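Local coordinates for phosphothreonine lyase ospF (Shigella flexneri, PDB 3I0U), which probably catalyses irreversible removal of phosphate from phosphothreonine by beta-elimination, as a secreted virulence effector delivered by the type III system, at residues A[15-18]-A[19-23]; A[47-51]-A[52-56]; A[143-147]-A[148-152]; A[155-158]-A[159-163]. All coordinates share one frame; numbering follows the deposited sequence.

Interaction 1: A[15-18]-A[19-23]; sequences FNIL and YNQIR
Phe15 and Tyr19 meet one turn apart on the N-terminal alpha-helix 11-22, an i to i+4 contact in which the backbone does most of the binding. Tyr19 N donates to Phe15 O at 2.8 Å. Alongside this bond the Phe15 ring comes obliquely to the base of the tyrosine side chain, with CE2 4.5 Å from Tyr19 CB. Each ring carbon CG stands anti to its own main-chain nitrogen (chi1 -180° for Phe15), which makes both rings lean toward the C-terminal end of the helix and carries the Phe15 ring forward to its neighbour.

On the polar, exposed flank, Asn16 O is gripped twice by Asn20. The backbone N gives a nearly straight bond of 3.1 Å, while ND2 adds a weak one of 3.4 Å; with CG turned beside the backbone N, the amide folds back along the helix. Gln21 N divides itself weakly between two carbonyls, Leu18 O at 3.2 Å and Ile17 O at 3.4 Å.

Two other helices lie against this one. The side chains of Phe15 and Tyr19 touch Leu215 of helix 211-217, whereas Leu18, Gln21 and Ile22 face helix 147-166, Ile22 reaching Leu150, His151 and Arg154. The helix thus joins two others by its apolar side, a surface element rather than part of the core. Ile22 N donates to Leu18 O at 3.2 Å, and the same carbonyl oxygen has Ile22 CG1 3.3 Å away.

Interaction 2: A[47-51]-A[52-56]; sequences SVMYQ and GFQIV
Tyr50 and Ile55 touch across a tight two-residue beta hairpin, where the tyrosine CD2 edge lies 3.7 Å from Ile55 CG1, close to the ring plane. The two side chains meet at about a right angle. In Ile55, CG1 stands beside the backbone N (chi1 -53°), which makes this methylene the atom that meets the ring.

On the other face, Met49 passes Gln54 at a slant, CG to CG 4.0 Å. In the methionine, chi1 and the bend at chi2 bring SD over the partner strand, 3.8 Å from Phe53 O, and the bend at chi3 sets only the terminal methyl; Gln54 instead runs extended beyond its CG.

Gln51 and Gly52 form the corners of a type I' turn, both with positive phi. It is closed by Phe53 N to Tyr50 O at 2.9 Å and by the straight return bond from Tyr50 N to Phe53 O at 2.8 Å. Beyond it, Val48 and Ile55 make the next hydrogen-bonded pair. The Gln51 amide is held by NE2 on Asn35 O.

Strand 47-50 is outermost in the chain's antiparallel sheet; strand 53-56 pairs on its other edge with strand 63-68, and Phe53 meets the rings of Trp112 and Phe103.

Interaction 3: A[143-147]-A[148-152]; sequences SQYSA and LLLHK
Tyr145 and Leu150 clasp the start of helix 147-166 in a hydrophobic staple, the apolar companion of an N-cap: the residue before the cap packs on the fourth residue of the helix. The tyrosine CB is 3.8 Å from Leu150 CG, and the two side chains cross at about a right angle. With its CG beside the backbone N (chi1 -64°), the tyrosine also sends CD1 to within 3.7 Å of Leu149 CD1, so that two successive leucines approach the ring, both obliquely. Its hydroxyl is anchored to Asp80 OD2, and its ring meets that of Phe212.

Ala147, the first helical residue, is buried at the point where the loop passes into the helix. Its carbonyl already runs in the regular helical pattern, Ala147 O accepting from His151 N at 2.9 Å, while its small side chain packs against Gln21 of helix 11-22. Leu150, also buried, packs on Leu18 and Ile22 of that same helix and on Leu215 and Met216 of helix 211-217.

Between Tyr145 and Ala147, Ser146 occupies the N-cap. Its OG accepts from Leu149 N at 3.2 Å, a first-turn amide, the usual target of an N-cap side chain. The serine torsion, with OG tucked between the main-chain N and carbonyl carbon (chi1 73°), points the oxygen at that amide. Asp139 OD2 is hydrogen-bonded to the same OG and so helps to position the cap; a carboxylate near a helix start may also interact favourably with the helix dipole. Ser146 O then takes Leu150 N at 3.1 Å, almost in line with the N-H.

Interaction 4: A[155-158]-A[159-163]; sequences QFIM and CLESN
Phe156 and Leu160 form the packed side of the long alpha-helix 147-166, one turn apart on its buried flank. Leu160 CD2 sits over one face of the phenylalanine ring, while CD1 reaches Phe156 CE2 at 4.0 Å; the two side chains pass at a slant. Phe156 CG is anti to the main-chain N (chi1 -165°), and the ring leans along the helix to its partner. Ile157 fits more loosely beside them, CD1 to Leu160 CD1 4.3 Å. Around this cluster stand Leu98 and Leu101 of helix 91-102 and Phe82 and Ile84 of strand 80-84, so the flank joins helix to sheet; Phe30 adds an edge-to-face ring contact with Phe156.

The solvent side belongs to Met158, exposed, its side chain about 4 Å from a bound methylpentanediol that probably came from the crystallisation liquor. Between the two, Glu161 is a held group: bent at chi2, it turns its carboxylate off the helix to accept from the backbone N atoms of Lys185, Tyr186 and Val187.

One backbone ladder serves them all. Leu160 N to Phe156 O and Glu161 N to Ile157 O are each 2.8 Å and nearly straight, whereas Ser162 N reaches Met158 O at 3.0 Å.

Overall arrangement
The four contacts follow one another along the chain and sample its helical and sheet layers. Interactions 3 and 4 share helix 147-166, the first at its capped start and the second further along, with centres about 17 Å apart. Interaction 1, on helix 11-22, packs directly on interaction 3, their centres about 10 Å apart, so the N-terminal helix is docked where the long helix begins. Interaction 2 stands apart at the sheet's margin, on the other side of the chain's centre from interaction 1, with centres about 34 Å apart. Together they outline one compact alpha+beta fold, in which helix 147-166 links the N-terminal helix to the antiparallel sheet.

Interaction 1: A[15-18]-A[19-23]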
loop_
_atom_site.group_PDB
_atom_site.type_symbol
_atom_site.label_atom_id
_atom_site.label_comp_id
_atom_site.label_asym_id
_atom_site.label_seq_id
_atom_site.Cartn_x
_atom_site.Cartn_y
_atom_site.Cartn_z
ATOM N N PHE A 15 -6.516 -16.484 -14.829
ATOM C CA PHE A 15 -6.993 -16.008 -13.543
ATOM C C PHE A 15 -7.004 -17.147 -12.523
ATOM O O PHE A 15 -6.486 -16.985 -11.418
ATOM C CB PHE A 15 -8.399 -15.425 -13.695
ATOM C CG PHE A 15 -8.972 -14.900 -12.430
ATOM C CD1 PHE A 15 -8.715 -13.606 -12.045
ATOM C CD2 PHE A 15 -9.781 -15.700 -11.615
ATOM C CE1 PHE A 15 -9.240 -13.105 -10.863
ATOM C CE2 PHE A 15 -10.313 -15.205 -10.423
ATOM C CZ PHE A 15 -10.036 -13.917 -10.047
ATOM N N ASN A 16 -7.595 -18.283 -12.894
ATOM C CA ASN A 16 -7.722 -19.406 -11.970
ATOM C C ASN A 16 -6.377 -20.033 -11.661
ATOM O O ASN A 16 -6.198 -20.571 -10.554
ATOM C CB ASN A 16 -8.701 -20.472 -12.484
ATOM C CG ASN A 16 -10.145 -19.965 -12.600
ATOM O OD1 ASN A 16 -10.478 -18.853 -12.163
ATOM N ND2 ASN A 16 -11.003 -20.780 -13.210
ATOM N N ILE A 17 -5.453 -19.949 -12.635
ATOM C CA ILE A 17 -4.052 -20.357 -12.458
ATOM C C ILE A 17 -3.445 -19.568 -11.294
ATOM O O ILE A 17 -2.892 -20.160 -10.349
ATOM C CB ILE A 17 -3.217 -20.203 -13.778
ATOM C CG1 ILE A 17 -3.440 -21.416 -14.681
ATOM C CG2 ILE A 17 -1.699 -20.097 -13.500
ATOM C CD1 ILE A 17 -3.313 -21.148 -16.199
ATOM N N LEU A 18 -3.605 -18.248 -11.354
ATOM C CA LEU A 18 -3.147 -17.360 -10.297
ATOM C C LEU A 18 -3.855 -17.627 -8.975
ATOM O O LEU A 18 -3.172 -17.757 -7.955
ATOM C CB LEU A 18 -3.296 -15.889 -10.716
ATOM C CG LEU A 18 -2.332 -15.355 -11.803
ATOM C CD1 LEU A 18 -2.549 -13.858 -12.077
ATOM C CD2 LEU A 18 -0.847 -15.636 -11.467
ATOM N N TYR A 19 -5.191 -17.775 -9.024
ATOM C CA TYR A 19 -6.060 -17.862 -7.834
ATOM C C TYR A 19 -5.712 -19.038 -6.953
ATOM O O TYR A 19 -5.505 -18.877 -5.745
ATOM C CB TYR A 19 -7.551 -17.926 -8.222
ATOM C CG TYR A 19 -8.522 -17.953 -7.042
ATOM C CD1 TYR A 19 -8.804 -16.782 -6.303
ATOM C CD2 TYR A 19 -9.150 -19.149 -6.657
ATOM C CE1 TYR A 19 -9.689 -16.803 -5.202
ATOM C CE2 TYR A 19 -10.037 -19.192 -5.573
ATOM C CZ TYR A 19 -10.313 -18.014 -4.860
ATOM O OH TYR A 19 -11.191 -18.052 -3.790
ATOM N N ASN A 20 -5.623 -20.209 -7.560
ATOM C CA ASN A 20 -5.305 -21.410 -6.817
ATOM C C ASN A 20 -3.872 -21.502 -6.336
ATOM O O ASN A 20 -3.595 -22.243 -5.374
ATOM C CB ASN A 20 -5.634 -22.646 -7.628
ATOM C CG ASN A 20 -7.090 -22.996 -7.564
ATOM O OD1 ASN A 20 -7.630 -23.322 -6.493
ATOM N ND2 ASN A 20 -7.752 -22.935 -8.719
ATOM N N GLN A 21 -2.962 -20.775 -6.995
ATOM C CA GLN A 21 -1.581 -20.749 -6.520
ATOM C C GLN A 21 -1.438 -19.983 -5.210
ATOM O O GLN A 21 -0.735 -20.430 -4.309
ATOM C CB GLN A 21 -0.631 -20.246 -7.601
ATOM C CG GLN A 21 -0.191 -21.369 -8.534
ATOM C CD GLN A 21 0.648 -20.896 -9.723
ATOM O OE1 GLN A 21 0.865 -19.688 -9.917
ATOM N NE2 GLN A 21 1.132 -21.865 -10.523
ATOM N N ILE A 22 -2.166 -18.875 -5.107
ATOM C CA ILE A 22 -2.193 -18.004 -3.913
ATOM C C ILE A 22 -2.646 -18.803 -2.665
ATOM O O ILE A 22 -2.077 -18.697 -1.567
ATOM C CB ILE A 22 -3.132 -16.810 -4.193
ATOM C CG1 ILE A 22 -2.510 -15.913 -5.277
ATOM C CG2 ILE A 22 -3.466 -16.062 -2.912
ATOM C CD1 ILE A 22 -3.392 -14.806 -5.776
ATOM N N ARG A 23 -3.623 -19.678 -2.877
ATOM C CA ARG A 23 -4.205 -20.435 -1.780
ATOM C C ARG A 23 -3.305 -21.619 -1.375
ATOM O O ARG A 23 -3.493 -22.214 -0.298
ATOM C CB ARG A 23 -5.629 -20.882 -2.155
ATOM C CG ARG A 23 -6.490 -19.723 -2.710
ATOM C CD ARG A 23 -7.990 -19.946 -2.522
ATOM N NE ARG A 23 -8.410 -19.588 -1.156
ATOM C CZ ARG A 23 -8.699 -20.485 -0.219
ATOM N NH1 ARG A 23 -9.067 -20.081 0.998
ATOM N NH2 ARG A 23 -8.593 -21.785 -0.503
#

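Interaction 2: A[47-51]-A[52-56]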
loop_
_atom_site.group_PDB
_atom_site.type_symbol
_atom_site.label_atom_id
_atom_site.label_comp_id
_atom_site.label_asym_id
_atom_site.label_seq_id
_atom_site.Cartn_x
_atom_site.Cartn_y
_atom_site.Cartn_z
ATOM N N SER A 47 15.735 15.009 0.919
ATOM C CA SER A 47 16.167 13.804 0.181
ATOM C C SER A 47 17.123 12.960 1.021
ATOM O O SER A 47 18.285 13.343 1.238
ATOM C CB SER A 47 16.811 14.190 -1.159
ATOM O OG SER A 47 16.541 13.203 -2.143
ATOM N N VAL A 48 16.623 11.814 1.473
ATOM C CA VAL A 48 17.138 11.073 2.640
ATOM C C VAL A 48 16.727 9.562 2.558
ATOM O O VAL A 48 15.554 9.228 2.352
ATOM C CB VAL A 48 16.591 11.692 4.014
ATOM C CG1 VAL A 48 17.032 10.878 5.238
ATOM C CG2 VAL A 48 16.965 13.195 4.222
ATOM N N MET A 49 17.703 8.673 2.754
ATOM C CA MET A 49 17.525 7.226 2.720
ATOM C C MET A 49 17.313 6.607 4.091
ATOM O O MET A 49 18.031 6.941 5.028
ATOM C CB MET A 49 18.769 6.610 2.098
ATOM C CG MET A 49 18.750 6.589 0.583
ATOM S SD MET A 49 18.107 4.977 0.093
ATOM C CE MET A 49 19.636 4.147 -0.317
ATOM N N TYR A 50 16.319 5.726 4.206
ATOM C CA TYR A 50 16.067 4.947 5.428
ATOM C C TYR A 50 15.684 3.585 4.977
ATOM O O TYR A 50 14.723 3.455 4.213
ATOM C CB TYR A 50 14.853 5.453 6.244
ATOM C CG TYR A 50 14.986 6.826 6.828
ATOM C CD1 TYR A 50 15.910 7.090 7.859
ATOM C CD2 TYR A 50 14.181 7.871 6.369
ATOM C CE1 TYR A 50 16.041 8.381 8.413
ATOM C CE2 TYR A 50 14.285 9.166 6.913
ATOM C CZ TYR A 50 15.233 9.414 7.928
ATOM O OH TYR A 50 15.380 10.676 8.451
ATOM N N GLN A 51 16.394 2.569 5.455
ATOM C CA GLN A 51 16.027 1.161 5.208
ATOM C C GLN A 51 15.860 0.845 3.735
ATOM O O GLN A 51 14.898 0.163 3.346
ATOM C CB GLN A 51 14.708 0.762 5.933
ATOM C CG GLN A 51 14.611 1.016 7.459
ATOM C CD GLN A 51 15.644 0.216 8.283
ATOM O OE1 GLN A 51 16.198 -0.807 7.833
ATOM N NE2 GLN A 51 15.901 0.688 9.492
ATOM N N GLY A 52 16.745 1.373 2.901
ATOM C CA GLY A 52 16.630 1.147 1.467
ATOM C C GLY A 52 15.557 1.914 0.712
ATOM O O GLY A 52 15.521 1.826 -0.514
ATOM N N PHE A 53 14.694 2.649 1.422
ATOM C CA PHE A 53 13.733 3.574 0.810
ATOM C C PHE A 53 14.284 4.993 0.797
ATOM O O PHE A 53 14.766 5.479 1.833
ATOM C CB PHE A 53 12.411 3.579 1.574
ATOM C CG PHE A 53 11.634 2.318 1.451
ATOM C CD1 PHE A 53 10.543 2.246 0.615
ATOM C CD2 PHE A 53 11.974 1.195 2.198
ATOM C CE1 PHE A 53 9.806 1.044 0.500
ATOM C CE2 PHE A 53 11.264 0.014 2.090
ATOM C CZ PHE A 53 10.183 -0.075 1.239
ATOM N N GLN A 54 14.215 5.651 -0.362
ATOM C CA GLN A 54 14.526 7.065 -0.438
ATOM C C GLN A 54 13.250 7.854 -0.152
ATOM O O GLN A 54 12.182 7.546 -0.705
ATOM C CB GLN A 54 15.110 7.452 -1.786
ATOM C CG GLN A 54 16.126 8.585 -1.719
ATOM C CD GLN A 54 16.599 9.020 -3.095
ATOM O OE1 GLN A 54 15.824 9.027 -4.059
ATOM N NE2 GLN A 54 17.870 9.396 -3.195
ATOM N N ILE A 55 13.384 8.856 0.721
ATOM C CA ILE A 55 12.275 9.702 1.146
ATOM C C ILE A 55 12.460 11.102 0.583
ATOM O O ILE A 55 13.514 11.702 0.759
ATOM C CB ILE A 55 12.185 9.787 2.687
ATOM C CG1 ILE A 55 12.147 8.401 3.324
ATOM C CG2 ILE A 55 10.971 10.619 3.134
ATOM C CD1 ILE A 55 10.765 7.796 3.370
ATOM N N VAL A 56 11.444 11.607 -0.113
ATOM C CA VAL A 56 11.457 12.983 -0.617
ATOM C C VAL A 56 10.186 13.757 -0.244
ATOM O O VAL A 56 9.080 13.191 -0.289
ATOM C CB VAL A 56 11.747 13.065 -2.149
ATOM C CG1 VAL A 56 13.159 12.606 -2.461
ATOM C CG2 VAL A 56 10.775 12.229 -2.955
#

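Interaction 3: A[143-147]-A[148-152]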
loop_
_atom_site.group_PDB
_atom_site.type_symbol
_atom_site.label_atom_id
_atom_site.label_comp_id
_atom_site.label_asym_id
_atom_site.label_seq_id
_atom_site.Cartn_x
_atom_site.Cartn_y
_atom_site.Cartn_z
ATOM N N SER A 143 3.800 -6.914 -18.232
ATOM C CA SER A 143 3.319 -6.169 -17.087
ATOM C C SER A 143 2.443 -6.992 -16.100
ATOM O O SER A 143 1.492 -6.466 -15.514
ATOM C CB SER A 143 2.600 -4.908 -17.579
ATOM O OG SER A 143 3.515 -4.072 -18.310
ATOM N N GLN A 144 2.775 -8.275 -15.913
ATOM C CA GLN A 144 1.942 -9.191 -15.127
ATOM C C GLN A 144 2.393 -9.346 -13.683
ATOM O O GLN A 144 3.481 -8.914 -13.286
ATOM C CB GLN A 144 1.841 -10.557 -15.800
ATOM C CG GLN A 144 1.130 -10.552 -17.118
ATOM C CD GLN A 144 0.487 -11.892 -17.387
ATOM O OE1 GLN A 144 1.077 -12.790 -18.044
ATOM N NE2 GLN A 144 -0.721 -12.067 -16.845
ATOM N N TYR A 145 1.535 -9.980 -12.901
ATOM C CA TYR A 145 1.817 -10.234 -11.513
ATOM C C TYR A 145 2.055 -11.697 -11.254
ATOM O O TYR A 145 1.293 -12.529 -11.720
ATOM C CB TYR A 145 0.634 -9.787 -10.704
ATOM C CG TYR A 145 0.383 -8.314 -10.796
ATOM C CD1 TYR A 145 1.339 -7.405 -10.350
ATOM C CD2 TYR A 145 -0.825 -7.818 -11.297
ATOM C CE1 TYR A 145 1.108 -6.048 -10.400
ATOM C CE2 TYR A 145 -1.074 -6.450 -11.341
ATOM C CZ TYR A 145 -0.098 -5.579 -10.885
ATOM O OH TYR A 145 -0.294 -4.222 -10.912
ATOM N N SER A 146 3.101 -12.003 -10.492
ATOM C CA SER A 146 3.339 -13.367 -10.078
ATOM C C SER A 146 2.434 -13.676 -8.928
ATOM O O SER A 146 2.024 -12.784 -8.210
ATOM C CB SER A 146 4.784 -13.565 -9.664
ATOM O OG SER A 146 5.014 -12.963 -8.431
ATOM N N ALA A 147 2.149 -14.956 -8.739
ATOM C CA ALA A 147 1.322 -15.408 -7.629
ATOM C C ALA A 147 1.861 -15.071 -6.212
ATOM O O ALA A 147 1.074 -14.872 -5.290
ATOM C CB ALA A 147 1.060 -16.864 -7.765
ATOM N N LEU A 148 3.186 -15.007 -6.067
ATOM C CA LEU A 148 3.828 -14.806 -4.780
ATOM C C LEU A 148 3.654 -13.383 -4.439
ATOM O O LEU A 148 3.321 -13.065 -3.278
ATOM C CB LEU A 148 5.330 -15.039 -4.838
ATOM C CG LEU A 148 6.119 -15.644 -3.666
ATOM C CD1 LEU A 148 7.537 -15.180 -3.768
ATOM C CD2 LEU A 148 5.594 -15.374 -2.272
ATOM N N LEU A 149 3.878 -12.522 -5.445
ATOM C CA LEU A 149 3.709 -11.088 -5.262
ATOM C C LEU A 149 2.299 -10.853 -4.751
ATOM O O LEU A 149 2.119 -10.289 -3.683
ATOM C CB LEU A 149 3.940 -10.338 -6.571
ATOM C CG LEU A 149 4.520 -8.898 -6.590
ATOM C CD1 LEU A 149 3.788 -8.066 -7.616
ATOM C CD2 LEU A 149 4.487 -8.176 -5.245
ATOM N N LEU A 150 1.318 -11.349 -5.503
ATOM C CA LEU A 150 -0.089 -11.213 -5.140
ATOM C C LEU A 150 -0.452 -11.774 -3.783
ATOM O O LEU A 150 -1.277 -11.197 -3.084
ATOM C CB LEU A 150 -0.989 -11.845 -6.188
ATOM C CG LEU A 150 -0.949 -11.215 -7.572
ATOM C CD1 LEU A 150 -1.714 -12.087 -8.534
ATOM C CD2 LEU A 150 -1.508 -9.792 -7.538
ATOM N N HIS A 151 0.173 -12.883 -3.415
ATOM C CA HIS A 151 0.017 -13.429 -2.097
ATOM C C HIS A 151 0.596 -12.445 -1.089
ATOM O O HIS A 151 -0.115 -12.024 -0.169
ATOM C CB HIS A 151 0.675 -14.793 -1.979
ATOM C CG HIS A 151 0.435 -15.449 -0.663
ATOM N ND1 HIS A 151 -0.831 -15.710 -0.180
ATOM C CD2 HIS A 151 1.296 -15.881 0.286
ATOM C CE1 HIS A 151 -0.736 -16.285 1.005
ATOM N NE2 HIS A 151 0.544 -16.403 1.310
ATOM N N LYS A 152 1.855 -12.044 -1.293
ATOM C CA LYS A 152 2.519 -11.074 -0.431
ATOM C C LYS A 152 1.647 -9.830 -0.234
ATOM O O LYS A 152 1.376 -9.454 0.902
ATOM C CB LYS A 152 3.930 -10.730 -0.939
ATOM C CG LYS A 152 5.003 -11.789 -0.613
ATOM C CD LYS A 152 6.293 -11.769 -1.472
ATOM C CE LYS A 152 7.227 -10.554 -1.280
ATOM N NZ LYS A 152 7.571 -9.992 0.069
#

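Interaction 4: A[155-158]-A[159-163]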
loop_
_atom_site.group_PDB
_atom_site.type_symbol
_atom_site.label_atom_id
_atom_site.label_comp_id
_atom_site.label_asym_id
_atom_site.label_seq_id
_atom_site.Cartn_x
_atom_site.Cartn_y
_atom_site.Cartn_z
ATOM N N GLN A 155 -1.498 -10.664 2.017
ATOM C CA GLN A 155 -1.020 -10.824 3.384
ATOM C C GLN A 155 -0.665 -9.510 4.043
ATOM O O GLN A 155 -0.937 -9.320 5.210
ATOM C CB GLN A 155 0.210 -11.733 3.412
ATOM C CG GLN A 155 -0.060 -13.154 2.942
ATOM C CD GLN A 155 -0.804 -14.009 3.967
ATOM O OE1 GLN A 155 -0.351 -14.220 5.095
ATOM N NE2 GLN A 155 -1.945 -14.528 3.561
ATOM N N PHE A 156 -0.065 -8.613 3.275
ATOM C CA PHE A 156 0.384 -7.338 3.759
ATOM C C PHE A 156 -0.819 -6.482 4.148
ATOM O O PHE A 156 -0.781 -5.846 5.203
ATOM C CB PHE A 156 1.185 -6.645 2.644
ATOM C CG PHE A 156 2.015 -5.489 3.094
ATOM C CD1 PHE A 156 3.127 -5.684 3.945
ATOM C CD2 PHE A 156 1.733 -4.191 2.638
ATOM C CE1 PHE A 156 3.927 -4.576 4.353
ATOM C CE2 PHE A 156 2.551 -3.075 3.042
ATOM C CZ PHE A 156 3.640 -3.272 3.902
ATOM N N ILE A 157 -1.854 -6.425 3.291
ATOM C CA ILE A 157 -3.059 -5.628 3.563
ATOM C C ILE A 157 -3.706 -6.131 4.872
ATOM O O ILE A 157 -4.028 -5.365 5.793
ATOM C CB ILE A 157 -4.080 -5.693 2.402
ATOM C CG1 ILE A 157 -3.544 -5.064 1.096
ATOM C CG2 ILE A 157 -5.386 -5.095 2.816
ATOM C CD1 ILE A 157 -2.868 -3.669 1.237
ATOM N N MET A 158 -3.849 -7.438 4.971
ATOM C CA MET A 158 -4.397 -8.073 6.159
ATOM C C MET A 158 -3.638 -7.583 7.395
ATOM O O MET A 158 -4.224 -7.329 8.441
ATOM C CB MET A 158 -4.247 -9.577 6.075
ATOM C CG MET A 158 -5.165 -10.273 5.089
ATOM S SD MET A 158 -5.007 -12.128 5.160
ATOM C CE MET A 158 -5.357 -12.470 6.897
ATOM N N CYS A 159 -2.336 -7.423 7.238
ATOM C CA CYS A 159 -1.459 -7.099 8.312
ATOM C C CYS A 159 -1.471 -5.608 8.693
ATOM O O CYS A 159 -1.469 -5.256 9.879
ATOM C CB CYS A 159 -0.100 -7.491 7.852
ATOM S SG CYS A 159 0.874 -7.736 9.171
ATOM N N LEU A 160 -1.504 -4.727 7.704
ATOM C CA LEU A 160 -1.887 -3.352 7.948
ATOM C C LEU A 160 -3.222 -3.221 8.669
ATOM O O LEU A 160 -3.262 -2.636 9.736
ATOM C CB LEU A 160 -1.921 -2.572 6.640
ATOM C CG LEU A 160 -0.649 -2.473 5.770
ATOM C CD1 LEU A 160 -0.920 -1.641 4.517
ATOM C CD2 LEU A 160 0.560 -1.905 6.557
ATOM N N GLU A 161 -4.291 -3.803 8.113
ATOM C CA GLU A 161 -5.640 -3.805 8.722
ATOM C C GLU A 161 -5.565 -4.177 10.214
ATOM O O GLU A 161 -6.014 -3.443 11.100
ATOM C CB GLU A 161 -6.585 -4.764 7.966
ATOM C CG GLU A 161 -7.206 -4.216 6.664
ATOM C CD GLU A 161 -8.253 -3.112 6.884
ATOM O OE1 GLU A 161 -8.175 -2.024 6.261
ATOM O OE2 GLU A 161 -9.182 -3.343 7.671
ATOM N N SER A 162 -4.912 -5.289 10.474
ATOM C CA SER A 162 -4.821 -5.886 11.783
ATOM C C SER A 162 -4.090 -4.981 12.791
ATOM O O SER A 162 -4.466 -4.875 13.942
ATOM C CB SER A 162 -4.087 -7.202 11.618
ATOM O OG SER A 162 -3.628 -7.669 12.842
ATOM N N ASN A 163 -3.041 -4.320 12.345
ATOM C CA ASN A 163 -2.279 -3.467 13.231
ATOM C C ASN A 163 -3.019 -2.199 13.590
ATOM O O ASN A 163 -2.914 -1.724 14.720
ATOM C CB ASN A 163 -0.944 -3.089 12.601
ATOM C CG ASN A 163 0.130 -4.107 12.865
ATOM O OD1 ASN A 163 0.277 -5.087 12.146
ATOM N ND2 ASN A 163 0.883 -3.886 13.891
#